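Local structure of aminotransferase, class III (6IO1) at the interface of chains A and B. The protein catalyses (S)-enantioselective transamination as a thermostable omega-transaminase, using pyridoxal 5'-phosphate to carry the amino group. Residues are numbered along the deposited sequence; one frame, centred on the assembly and turned at random. Chains: chain A/B, Aminotransferase, class III.

Contact 1: the interface of chains A and B. Residues chain A 88-90, 92, 116, 320-321, 325; chain B 19, 21-22, 24.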
# COMPACT_ATOMS: atom_id res chain seq x y z
N THR A 88 6.94 7.32 10.79
CA THR A 88 8.25 7.75 10.35
C THR A 88 8.21 9.13 9.72
O THR A 88 9.25 9.64 9.27
CB THR A 88 8.85 6.73 9.37
OG1 THR A 88 7.92 6.49 8.30
CG2 THR A 88 9.14 5.42 10.09
N PHE A 89 7.03 9.75 9.67
CA PHE A 89 6.87 11.11 9.19
C PHE A 89 7.49 12.09 10.18
O PHE A 89 7.70 11.79 11.35
CB PHE A 89 5.39 11.45 9.01
CG PHE A 89 4.74 10.81 7.81
CD1 PHE A 89 5.06 9.52 7.42
CD2 PHE A 89 3.77 11.49 7.10
CE1 PHE A 89 4.45 8.93 6.33
CE2 PHE A 89 3.16 10.91 6.00
CZ PHE A 89 3.50 9.63 5.62
N PHE A 90 7.79 13.29 9.67
CA PHE A 90 8.18 14.43 10.50
C PHE A 90 9.39 14.13 11.38
O PHE A 90 9.50 14.63 12.50
CB PHE A 90 7.01 14.92 11.36
CG PHE A 90 5.66 14.75 10.71
CD1 PHE A 90 5.43 15.20 9.43
CD2 PHE A 90 4.63 14.13 11.40
CE1 PHE A 90 4.19 15.04 8.83
CE2 PHE A 90 3.39 13.96 10.81
CZ PHE A 90 3.17 14.42 9.52
N LEU A 92 10.10 11.38 12.91
CA LEU A 92 9.83 10.41 13.97
C LEU A 92 10.26 9.02 13.53
O LEU A 92 10.39 8.73 12.33
CB LEU A 92 8.34 10.42 14.33
CG LEU A 92 7.76 11.73 14.85
CD1 LEU A 92 6.24 11.70 14.80
CD2 LEU A 92 8.25 12.02 16.26
N GLN A 116 13.59 3.39 2.90
CA GLN A 116 12.28 3.91 3.27
C GLN A 116 11.27 2.79 3.13
O GLN A 116 11.18 2.15 2.08
CB GLN A 116 11.87 5.10 2.39
CG GLN A 116 10.58 5.76 2.87
CD GLN A 116 10.18 6.95 2.02
OE1 GLN A 116 9.23 6.88 1.25
NE2 GLN A 116 10.91 8.05 2.17
N HIS A 320 7.03 12.82 -0.03
CA HIS A 320 6.56 11.49 -0.37
C HIS A 320 6.51 10.64 0.89
O HIS A 320 7.40 10.72 1.74
CB HIS A 320 7.45 10.80 -1.41
CG HIS A 320 7.07 9.37 -1.66
ND1 HIS A 320 6.13 9.01 -2.60
CD2 HIS A 320 7.49 8.22 -1.08
CE1 HIS A 320 5.99 7.70 -2.59
NE2 HIS A 320 6.81 7.19 -1.68
N GLY A 321 5.45 9.84 1.01
CA GLY A 321 5.35 8.91 2.11
C GLY A 321 3.99 8.27 2.26
O GLY A 321 2.95 8.91 2.04
N SER A 325 4.44 3.69 6.67
CA SER A 325 5.86 3.51 6.40
C SER A 325 6.62 3.28 7.71
O SER A 325 6.56 4.11 8.62
CB SER A 325 6.41 4.73 5.68
OG SER A 325 7.83 4.78 5.76
N HIS B 19 18.12 5.56 7.56
CA HIS B 19 16.67 5.71 7.46
C HIS B 19 16.32 6.91 6.58
O HIS B 19 16.58 8.06 6.96
CB HIS B 19 16.02 5.85 8.83
CG HIS B 19 14.52 5.78 8.80
ND1 HIS B 19 13.73 6.14 9.87
CD2 HIS B 19 13.68 5.38 7.82
CE1 HIS B 19 12.46 5.97 9.55
NE2 HIS B 19 12.40 5.52 8.31
N HIS B 21 13.66 8.93 5.82
CA HIS B 21 12.35 9.23 6.37
C HIS B 21 11.41 9.75 5.28
O HIS B 21 11.83 10.52 4.41
CB HIS B 21 12.46 10.27 7.48
CG HIS B 21 13.03 9.75 8.76
ND1 HIS B 21 12.24 9.45 9.85
CD2 HIS B 21 14.30 9.49 9.13
CE1 HIS B 21 13.01 9.02 10.83
NE2 HIS B 21 14.26 9.03 10.42
N PRO B 22 10.14 9.37 5.31
CA PRO B 22 9.14 10.05 4.49
C PRO B 22 8.64 11.31 5.18
O PRO B 22 8.62 11.41 6.41
CB PRO B 22 8.01 9.01 4.37
CG PRO B 22 8.11 8.22 5.63
CD PRO B 22 9.56 8.24 6.07
N THR B 24 9.84 14.24 5.57
CA THR B 24 10.84 14.77 6.49
C THR B 24 11.87 15.58 5.70
O THR B 24 12.17 15.26 4.55
CB THR B 24 11.53 13.64 7.27
OG1 THR B 24 10.56 12.91 8.02
CG2 THR B 24 12.60 14.17 8.21
O HOH W 1 10.47 4.36 6.59
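B:Pro22 lies among A:Thr88, A:Gln116, A:Gly321 and A:Ser325, in a subunit interface of this class-III, pyridoxal-phosphate-dependent aminotransferase dimer. Among the polar contacts, the imidazole N-H of B:His21 ND1 points at the backbone carbonyl A:Thr88 O, 3.1 Å away and nearly straight at 161°. That oxygen lies in the imidazole plane, and A:Leu92 O, 3.2 Å from the same B:His21 ND1, may share the N-H weakly. An alanine in place of B:His21 would probably leave A:Thr88 O without its donor across the interface and open a gap beside A:Leu92. A second polar link runs through water: B:His19 NE2 holds a water at 2.8 Å, at its ring edge, and the water joins the hydroxyl A:Ser325 OG. Within chain A, A:Thr88 OG1, wedged between its backbone N and carbonyl carbon (chi1 54°), donates to A:Ser325 O at 2.8 Å from above the carbonyl plane. The threonine thus turns its methyl A:Thr88 CG2 outward, where it meets the edge of the B:His19 ring at CE1, 3.4 Å off. The apolar packing centres on the compact proline: B:Pro22 CB rests 3.5 Å from A:Gly321 CA, where a side chain would intrude. B:Pro22 CG lies 3.8 Å from the ring carbon A:Phe89 CD1.

Contact 2: the interface of chains A and B. Residues chain A 119, 123, 297-298, 324; chain B 119, 123, 297-298, 324.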
# COMPACT_ATOMS: atom_id res chain seq x y z
N SER A 119 4.16 -0.63 2.76
CA SER A 119 3.34 -1.77 3.17
C SER A 119 3.17 -2.82 2.08
O SER A 119 2.48 -3.82 2.32
CB SER A 119 1.96 -1.28 3.63
OG SER A 119 2.07 -0.49 4.80
N GLU A 123 3.53 -0.29 -3.56
CA GLU A 123 3.98 0.94 -2.91
C GLU A 123 5.48 1.11 -3.06
O GLU A 123 5.96 2.22 -3.32
CB GLU A 123 3.59 0.91 -1.43
CG GLU A 123 2.12 1.18 -1.14
CD GLU A 123 1.83 1.28 0.34
OE1 GLU A 123 2.78 1.20 1.15
OE2 GLU A 123 0.65 1.45 0.71
N PRO A 297 2.00 -6.97 6.77
CA PRO A 297 2.32 -6.24 5.53
C PRO A 297 3.52 -5.33 5.71
O PRO A 297 3.53 -4.44 6.56
CB PRO A 297 1.04 -5.45 5.25
CG PRO A 297 -0.04 -6.24 5.90
CD PRO A 297 0.58 -6.81 7.14
N LEU A 298 4.55 -5.57 4.90
CA LEU A 298 5.76 -4.75 4.94
C LEU A 298 6.43 -4.76 3.58
O LEU A 298 6.44 -5.79 2.89
CB LEU A 298 6.74 -5.25 6.01
CG LEU A 298 8.02 -4.43 6.17
CD1 LEU A 298 7.71 -2.97 6.43
CD2 LEU A 298 8.89 -4.99 7.28
N TYR A 324 1.74 4.17 6.77
CA TYR A 324 2.25 3.08 7.58
C TYR A 324 3.72 2.76 7.29
O TYR A 324 4.18 1.66 7.62
CB TYR A 324 1.37 1.84 7.40
CG TYR A 324 0.04 2.03 8.09
CD1 TYR A 324 -0.01 2.42 9.41
CD2 TYR A 324 -1.15 1.85 7.40
CE1 TYR A 324 -1.22 2.61 10.05
CE2 TYR A 324 -2.37 2.03 8.04
CZ TYR A 324 -2.39 2.42 9.36
OH TYR A 324 -3.59 2.61 10.01
N SER B 119 -3.97 -2.10 2.22
CA SER B 119 -3.10 -1.83 3.36
C SER B 119 -2.95 -0.35 3.68
O SER B 119 -2.23 -0.01 4.63
CB SER B 119 -1.72 -2.44 3.11
OG SER B 119 -1.78 -3.86 3.09
N GLU B 123 -3.70 3.12 -1.40
CA GLU B 123 -4.15 1.90 -2.06
C GLU B 123 -5.67 1.90 -2.21
O GLU B 123 -6.20 1.53 -3.26
CB GLU B 123 -3.70 0.67 -1.27
CG GLU B 123 -2.24 0.30 -1.44
CD GLU B 123 -1.89 -1.02 -0.76
OE1 GLU B 123 -2.80 -1.64 -0.17
OE2 GLU B 123 -0.71 -1.42 -0.80
N PRO B 297 -1.40 -2.36 9.58
CA PRO B 297 -1.80 -1.66 8.34
C PRO B 297 -3.02 -2.30 7.71
O PRO B 297 -3.02 -3.48 7.36
CB PRO B 297 -0.56 -1.79 7.45
CG PRO B 297 0.57 -1.93 8.41
CD PRO B 297 0.03 -2.72 9.56
N LEU B 298 -4.08 -1.50 7.55
CA LEU B 298 -5.30 -1.96 6.93
C LEU B 298 -6.04 -0.79 6.30
O LEU B 298 -6.04 0.32 6.83
CB LEU B 298 -6.22 -2.67 7.95
CG LEU B 298 -7.51 -3.27 7.38
CD1 LEU B 298 -7.20 -4.21 6.23
CD2 LEU B 298 -8.29 -3.98 8.46
N TYR B 324 -1.49 -7.82 -0.12
CA TYR B 324 -1.92 -8.00 1.26
C TYR B 324 -3.39 -7.66 1.48
O TYR B 324 -3.80 -7.40 2.62
CB TYR B 324 -1.02 -7.20 2.20
CG TYR B 324 0.32 -7.86 2.37
CD1 TYR B 324 0.41 -9.17 2.79
CD2 TYR B 324 1.50 -7.18 2.07
CE1 TYR B 324 1.63 -9.80 2.93
CE2 TYR B 324 2.73 -7.79 2.22
CZ TYR B 324 2.79 -9.10 2.65
OH TYR B 324 4.00 -9.73 2.80
O HOH W 2 1.64 -2.07 -2.22
O HOH W 3 0.11 -3.64 0.64
O HOH W 4 -1.59 2.97 0.68
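B:Glu123 OE2 is gripped by two waters, each also held by chain A, and stands 3.5 Å from its twin A:Glu123 OE2 across the two-fold axis. One water is 2.8 Å from B:Glu123 OE2 and reaches the backbone amide of A:Glu123; a matching water joins A:Glu123 OE2 to the amide of B:Glu123. The other binds the carbonyl A:Ser119 O at 2.9 Å and also meets the hydroxyl of B:Ser119. The two side chains cross at about a right angle, with their carboxylate planes 61° apart; such proximity would probably raise their proton affinity, partly offset by the nearby amino-terminal ends of helices 121-138. In each chain the other carboxylate oxygen faces home: A:Ser119 N donates to A:Glu123 OE1 at 2.8 Å, from above the carboxylate plane, so the extended glutamate reaches back to tie down the loop before its helix. Small serines suit the axis, letting A:Ser119 CB come within 3.9 Å of B:Ser119 CB. On either flank a proline lies over a tyrosine: A:Pro297 CA sits 3.8 Å from the B:Tyr324 ring centroid, offset toward the rim. The rigid proline matches that flat aromatic face. By this watered centre and its two aromatic flanks, the paired subunits are held next to the cofactor-binding loops.

Contact 3: the interface of chains A and B. Residues chain A 122-123, 157-158; chain B 123, 320-322.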
# COMPACT_ATOMS: atom_id res chain seq x y z
N ALA A 122 3.74 -2.91 -4.57
CA ALA A 122 3.33 -1.82 -5.45
C ALA A 122 3.73 -0.47 -4.87
O ALA A 122 4.22 0.40 -5.59
CB ALA A 122 1.82 -1.89 -5.68
N GLU A 123 3.53 -0.29 -3.56
CA GLU A 123 3.98 0.94 -2.91
C GLU A 123 5.48 1.11 -3.06
O GLU A 123 5.96 2.22 -3.32
CB GLU A 123 3.59 0.91 -1.43
CG GLU A 123 2.12 1.18 -1.14
CD GLU A 123 1.83 1.28 0.34
OE1 GLU A 123 2.78 1.20 1.15
OE2 GLU A 123 0.65 1.45 0.71
N ILE A 157 -0.14 -2.85 -9.29
CA ILE A 157 -1.34 -2.38 -10.00
C ILE A 157 -1.78 -1.00 -9.52
O ILE A 157 -2.93 -0.61 -9.72
CB ILE A 157 -2.50 -3.40 -9.90
CG1 ILE A 157 -2.66 -3.95 -8.48
CG2 ILE A 157 -2.31 -4.52 -10.90
CD1 ILE A 157 -3.32 -3.02 -7.49
N ALA A 158 -0.89 -0.25 -8.89
CA ALA A 158 -1.20 1.12 -8.48
C ALA A 158 -0.34 2.08 -9.28
O ALA A 158 -0.79 2.66 -10.27
CB ALA A 158 -0.96 1.30 -6.99
N GLU B 123 -3.70 3.12 -1.40
CA GLU B 123 -4.15 1.90 -2.06
C GLU B 123 -5.67 1.90 -2.21
O GLU B 123 -6.20 1.53 -3.26
CB GLU B 123 -3.70 0.67 -1.27
CG GLU B 123 -2.24 0.30 -1.44
CD GLU B 123 -1.89 -1.02 -0.76
OE1 GLU B 123 -2.80 -1.64 -0.17
OE2 GLU B 123 -0.71 -1.42 -0.80
N HIS B 320 -7.34 -6.69 -10.75
CA HIS B 320 -6.85 -5.67 -9.83
C HIS B 320 -6.73 -6.26 -8.44
O HIS B 320 -7.59 -7.03 -8.01
CB HIS B 320 -7.77 -4.45 -9.80
CG HIS B 320 -7.49 -3.50 -8.68
ND1 HIS B 320 -6.58 -2.47 -8.79
CD2 HIS B 320 -7.99 -3.43 -7.42
CE1 HIS B 320 -6.53 -1.81 -7.65
NE2 HIS B 320 -7.38 -2.37 -6.80
N GLY B 321 -5.65 -5.90 -7.74
CA GLY B 321 -5.49 -6.32 -6.36
C GLY B 321 -4.10 -6.09 -5.80
O GLY B 321 -3.10 -6.27 -6.50
N PHE B 322 -4.03 -5.73 -4.53
CA PHE B 322 -2.77 -5.61 -3.82
C PHE B 322 -2.52 -6.89 -3.03
O PHE B 322 -3.46 -7.54 -2.56
CB PHE B 322 -2.77 -4.40 -2.89
CG PHE B 322 -2.90 -3.08 -3.61
CD1 PHE B 322 -1.78 -2.42 -4.09
CD2 PHE B 322 -4.14 -2.50 -3.80
CE1 PHE B 322 -1.89 -1.21 -4.74
CE2 PHE B 322 -4.26 -1.29 -4.46
CZ PHE B 322 -3.14 -0.64 -4.93
O HOH W 5 1.64 -2.07 -2.22
O HOH W 6 -1.59 2.97 0.68
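The B:Phe322 ring is sandwiched: the methyl A:Ile157 CD1 sits over the centre of one face, 3.4 Å from the centroid, and B:Glu123 CG of its own chain backs the other. In the ring plane, at the edge, comes A:Ala158 CB, 3.5 Å from B:Phe322 CE1. A:Ala122 CB approaches B:Phe322 CE1 at 3.9 Å. Small alanines suit these places, since a methyl fills the space beside the phenyl rim without pushing it away. The isoleucine reaches the face with its longer branch: CG1 stands between the backbone N and the carbonyl carbon (chi1 44°), sending CD1 toward chain B, while CG2 stays beside the backbone N. The same A:Ile157 CD1 touches the imidazole of B:His320, 3.4 Å from CE1, the two side chains crossing at about a right angle. On its way the isoleucine runs past the backbone carbonyl of B:Gly321. An alanine in place of B:Phe322 would probably leave A:Ile157 CD1 without the face it covers and open a gap between it and B:Glu123 CG. In the fold, A:Ala122 belongs to the first turn of helix 121-138 and lines the cofactor pocket, A:Ile157 and A:Ala158 follow pocket residues A:Tyr154, A:His155 and A:Gly156, and the B:His320 to B:Phe322 loop comes from the other subunit.

Contact 4: the interface of chains A and B. Residues chain A 23, 57, 60, 405, 416; chain B 89-90.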
# COMPACT_ATOMS: atom_id res chain seq x y z
N LEU A 23 -8.33 -10.11 -7.92
CA LEU A 23 -7.76 -11.13 -8.80
C LEU A 23 -8.62 -12.39 -8.83
O LEU A 23 -8.12 -13.52 -8.75
CB LEU A 23 -6.32 -11.47 -8.40
CG LEU A 23 -5.21 -10.87 -9.26
CD1 LEU A 23 -5.32 -11.36 -10.70
CD2 LEU A 23 -5.25 -9.35 -9.20
N PHE A 57 1.99 -22.18 -3.30
CA PHE A 57 2.30 -20.82 -3.72
C PHE A 57 2.75 -19.95 -2.56
O PHE A 57 3.00 -18.75 -2.77
CB PHE A 57 1.08 -20.19 -4.40
CG PHE A 57 1.42 -19.24 -5.51
CD1 PHE A 57 2.27 -19.62 -6.54
CD2 PHE A 57 0.89 -17.96 -5.53
CE1 PHE A 57 2.58 -18.75 -7.56
CE2 PHE A 57 1.20 -17.08 -6.56
CZ PHE A 57 2.05 -17.48 -7.57
N LEU A 60 1.22 -15.74 -1.53
CA LEU A 60 1.51 -14.99 -2.75
C LEU A 60 3.02 -14.79 -2.84
O LEU A 60 3.52 -13.67 -2.73
CB LEU A 60 0.75 -13.66 -2.77
CG LEU A 60 -0.76 -13.76 -2.97
CD1 LEU A 60 -1.39 -12.37 -2.97
CD2 LEU A 60 -1.09 -14.50 -4.25
N GLU A 405 -7.17 -25.09 -11.74
CA GLU A 405 -7.34 -24.62 -10.37
C GLU A 405 -8.23 -25.58 -9.58
O GLU A 405 -7.88 -26.01 -8.48
CB GLU A 405 -7.94 -23.21 -10.39
CG GLU A 405 -7.92 -22.46 -9.08
CD GLU A 405 -8.44 -21.04 -9.22
OE1 GLU A 405 -9.67 -20.86 -9.19
OE2 GLU A 405 -7.62 -20.12 -9.38
N ARG A 416 -0.72 -21.67 -8.36
CA ARG A 416 -1.35 -20.67 -9.27
C ARG A 416 -1.64 -21.35 -10.61
O ARG A 416 -0.69 -21.83 -11.25
CB ARG A 416 -0.42 -19.47 -9.45
CG ARG A 416 -0.99 -18.36 -10.33
CD ARG A 416 -2.15 -17.64 -9.67
NE ARG A 416 -2.73 -16.61 -10.52
CZ ARG A 416 -3.86 -16.75 -11.20
NH1 ARG A 416 -4.55 -17.88 -11.12
NH2 ARG A 416 -4.31 -15.76 -11.95
N PHE B 89 -6.80 -13.36 -3.14
CA PHE B 89 -6.70 -13.63 -4.56
C PHE B 89 -7.29 -14.99 -4.88
O PHE B 89 -7.42 -15.87 -4.02
CB PHE B 89 -5.24 -13.60 -5.01
CG PHE B 89 -4.63 -12.23 -5.11
CD1 PHE B 89 -4.92 -11.24 -4.18
CD2 PHE B 89 -3.74 -11.93 -6.13
CE1 PHE B 89 -4.35 -9.99 -4.28
CE2 PHE B 89 -3.16 -10.68 -6.23
CZ PHE B 89 -3.47 -9.71 -5.31
N PHE B 90 -7.65 -15.17 -6.16
CA PHE B 90 -8.02 -16.48 -6.71
C PHE B 90 -9.16 -17.13 -5.93
O PHE B 90 -9.21 -18.36 -5.80
CB PHE B 90 -6.81 -17.41 -6.77
CG PHE B 90 -5.51 -16.71 -7.03
CD1 PHE B 90 -5.38 -15.84 -8.11
CD2 PHE B 90 -4.41 -16.91 -6.21
CE1 PHE B 90 -4.19 -15.19 -8.35
CE2 PHE B 90 -3.22 -16.26 -6.45
CZ PHE B 90 -3.11 -15.40 -7.52
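B:Phe90 N donates to A:Leu23 O at 3.1 Å, bent to 149° and from above the carbonyl plane, with both residues in the left-handed helical conformation. That backbone turn presents two neighbouring phenyl rings to chain A. The B:Phe90 ring is gripped on both faces: CB of its own neighbour B:Phe89 lies over the centre of one, and A:Arg416 CD lies on the other, 3.6 Å from the centroid. A first torsion of chi1 -33°, well away from a staggered position, brings the ring there and suggests some strain. The aromatic face suits the aliphatic CD of the arginine, which is bent at chi2 and carries its guanidinium onward past the rim by B:Phe90 CE1, inclined 28° to the ring. A:Arg416 is probably the mobile arginine of the substrate pocket, whose wall the partner's phenylalanines would help to form. A:Phe57 supports the arginine from behind, its own ring lying against A:Arg416 CB. A:Leu60 forks between the phenyls: CD1 settles over the centre of the B:Phe89 face, 3.7 Å from the centroid, and A:Leu60 CD2 touches B:Phe90 CE2 at 3.5 Å. The branched leucine can thus meet both rings at once. Alongside, A:Leu23 CB packs 3.5 Å from B:Phe89 CD2. Here the 3-10 turn 89-91 of chain B meets helix 58-61, strand 416-418 and the loop at A:Leu23.

Contacts 2 and 3 are neighbours, their C-alpha centres about 10 Å apart, and share A:Glu123 and B:Glu123, while contact 1 lies about 15 Å from contact 2. Contact 4 is about 33 Å from contact 1, yet both use the 89-90 turn of one chain and the segment around residues 19 to 24 of the other, with chains exchanged. The loop 320-325 runs through contacts 1, 2 and 3. The two-fold axis passes through contact 2, while contacts 1, 3 and 4 each recur with the chains exchanged. Segments of contacts 2 and 3 include or adjoin cofactor-pocket residues, so dimer assembly and active-site shape are probably coupled.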